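Local coordinates for enoyl-CoA hydratase (Mycobacterium smegmatis, PDB 3PE8), which probably catalyses the reversible hydration of enoyl-CoA thioesters, as a zinc-binding member of the crotonase superfamily, at residues G97-A102 against E109-C114. Residues are numbered along the deposited sequence; the frame is centred on the assembly and turned at random.
Sequences GAINGA and ELALYC. With ZN (zinc ion), chain C.
Cys114 and Ala111 touch Gly97 and Ile99 of strand 95-99, one residue against one. From Cys114, CB lies 3.8 Å from Gly97 N. SG reaches further along the glycine and comes to 3.7 Å from Gly97 CA. The sulfur is anti to its own carbonyl carbon and beside its backbone N (chi1 -63°), a turn that lays it against the glycine. Gly97 has no side chain, and the sulfur lies directly against its CA. The CA atoms of Gly97 and Cys114 are 5.7 Å apart. Ile99, two residues on, points its CB toward the helix. Its CG1 branch carries CD1 to the helix, where CD1 lies beside Ala111 CB, methyl flank to methyl flank, at 4.0 Å. No hydrogen bond crosses between the segments. The backbone of Gly97 and Ile99 is bonded to strand 116-120 instead, next in the parallel part of the sheet. Helix 106-113 thus sits on one face of the crotonase-type sheet and leads through Cys114 into that neighbouring strand. Ala98 points to the other face, where helix 183-195 covers it. Glu109, on the same helix, is turned from the strand. Its chain is extended beyond CG, and OE2 binds the zinc ion at 2.0 Å. His129 and two waters also bind the metal. OE1 lies 3.4 Å from the zinc and accepts hydrogen bonds from the backbone N of Trp138 and Leu140, which should fix the rotation of the carboxylate. The helix and the residue that follows it present a methyl and a sulfur to the sheet by van der Waals contact, while the carboxylate of Glu109 binds metal on another side.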
loop_
_atom_site.group_PDB
_atom_site.type_symbol
_atom_site.label_atom_id
_atom_site.label_comp_id
_atom_site.label_asym_id
_atom_site.label_seq_id
_atom_site.Cartn_x
_atom_site.Cartn_y
_atom_site.Cartn_z
ATOM N N GLY A 97 29.067 -0.443 -2.188
ATOM C CA GLY A 97 29.632 0.845 -2.611
ATOM C C GLY A 97 30.733 1.242 -1.672
ATOM O O GLY A 97 30.490 1.355 -0.443
ATOM N N ALA A 98 31.947 1.454 -2.205
ATOM C CA ALA A 98 33.095 1.919 -1.415
ATOM C C ALA A 98 33.270 3.379 -1.778
ATOM O O ALA A 98 33.831 3.729 -2.834
ATOM C CB ALA A 98 34.347 1.088 -1.721
ATOM N N ILE A 99 32.711 4.232 -0.936
ATOM C CA ILE A 99 32.620 5.671 -1.266
ATOM C C ILE A 99 33.897 6.364 -0.838
ATOM O O ILE A 99 34.140 6.576 0.367
ATOM C CB ILE A 99 31.413 6.304 -0.608
ATOM C CG1 ILE A 99 30.123 5.469 -0.814
ATOM C CG2 ILE A 99 31.227 7.738 -1.159
ATOM C CD1 ILE A 99 29.812 5.165 -2.308
ATOM N N ASN A 100 34.703 6.749 -1.830
ATOM C CA ASN A 100 36.065 7.241 -1.624
ATOM C C ASN A 100 36.191 8.760 -1.507
ATOM O O ASN A 100 37.257 9.262 -1.220
ATOM C CB ASN A 100 36.967 6.764 -2.760
ATOM C CG ASN A 100 36.468 7.219 -4.125
ATOM O OD1 ASN A 100 35.394 6.785 -4.567
ATOM N ND2 ASN A 100 37.218 8.103 -4.792
ATOM N N GLY A 101 35.114 9.485 -1.786
ATOM C CA GLY A 101 35.126 10.938 -1.841
ATOM C C GLY A 101 33.691 11.409 -2.049
ATOM O O GLY A 101 32.737 10.681 -1.718
ATOM N N ALA A 102 33.542 12.612 -2.596
ATOM C CA ALA A 102 32.227 13.213 -2.764
ATOM C C ALA A 102 31.335 12.367 -3.670
ATOM O O ALA A 102 31.766 11.877 -4.720
ATOM C CB ALA A 102 32.349 14.653 -3.332
ATOM N N GLU A 109 22.661 9.257 -5.860
ATOM C CA GLU A 109 21.687 8.244 -6.298
ATOM C C GLU A 109 22.388 6.908 -6.614
ATOM O O GLU A 109 21.889 5.857 -6.218
ATOM C CB GLU A 109 20.885 8.740 -7.494
ATOM C CG GLU A 109 19.853 9.810 -7.053
ATOM C CD GLU A 109 19.142 10.538 -8.171
ATOM O OE1 GLU A 109 17.895 10.479 -8.212
ATOM O OE2 GLU A 109 19.853 11.181 -8.967
ATOM N N LEU A 110 23.562 6.952 -7.242
ATOM C CA LEU A 110 24.328 5.697 -7.437
ATOM C C LEU A 110 24.656 5.028 -6.109
ATOM O O LEU A 110 24.468 3.817 -5.934
ATOM C CB LEU A 110 25.610 5.912 -8.243
ATOM C CG LEU A 110 25.615 5.998 -9.740
ATOM C CD1 LEU A 110 27.091 5.851 -10.189
ATOM C CD2 LEU A 110 24.741 4.952 -10.451
ATOM N N ALA A 111 25.102 5.814 -5.128
ATOM C CA ALA A 111 25.409 5.264 -3.818
ATOM C C ALA A 111 24.183 4.641 -3.176
ATOM O O ALA A 111 24.270 3.592 -2.561
ATOM C CB ALA A 111 26.040 6.352 -2.897
ATOM N N LEU A 112 23.035 5.320 -3.297
ATOM C CA LEU A 112 21.762 4.877 -2.731
ATOM C C LEU A 112 21.248 3.558 -3.344
ATOM O O LEU A 112 20.449 2.882 -2.711
ATOM C CB LEU A 112 20.708 5.990 -2.850
ATOM C CG LEU A 112 20.945 7.187 -1.933
ATOM C CD1 LEU A 112 20.040 8.389 -2.370
ATOM C CD2 LEU A 112 20.702 6.875 -0.462
ATOM N N TYR A 113 21.651 3.234 -4.566
ATOM C CA TYR A 113 21.303 1.955 -5.175
ATOM C C TYR A 113 22.067 0.774 -4.575
ATOM O O TYR A 113 21.624 -0.366 -4.684
ATOM C CB TYR A 113 21.620 1.941 -6.676
ATOM C CG TYR A 113 20.607 2.566 -7.587
ATOM C CD1 TYR A 113 19.361 2.038 -7.738
ATOM C CD2 TYR A 113 20.936 3.684 -8.321
ATOM C CE1 TYR A 113 18.433 2.588 -8.603
ATOM C CE2 TYR A 113 20.019 4.255 -9.196
ATOM C CZ TYR A 113 18.772 3.717 -9.323
ATOM O OH TYR A 113 17.870 4.301 -10.201
ATOM N N CYS A 114 23.245 1.028 -4.018
ATOM C CA CYS A 114 24.052 -0.083 -3.497
ATOM C C CYS A 114 23.374 -0.787 -2.329
ATOM O O CYS A 114 22.665 -0.162 -1.555
ATOM C CB CYS A 114 25.427 0.415 -3.072
ATOM S SG CYS A 114 26.448 1.091 -4.422
HETATM ZN ZN ZN C . 19.445 12.715 -10.244
HETATM O O HOH W 1 21.300 13.574 -11.178
HETATM O O HOH W 2 18.168 12.325 -11.577
#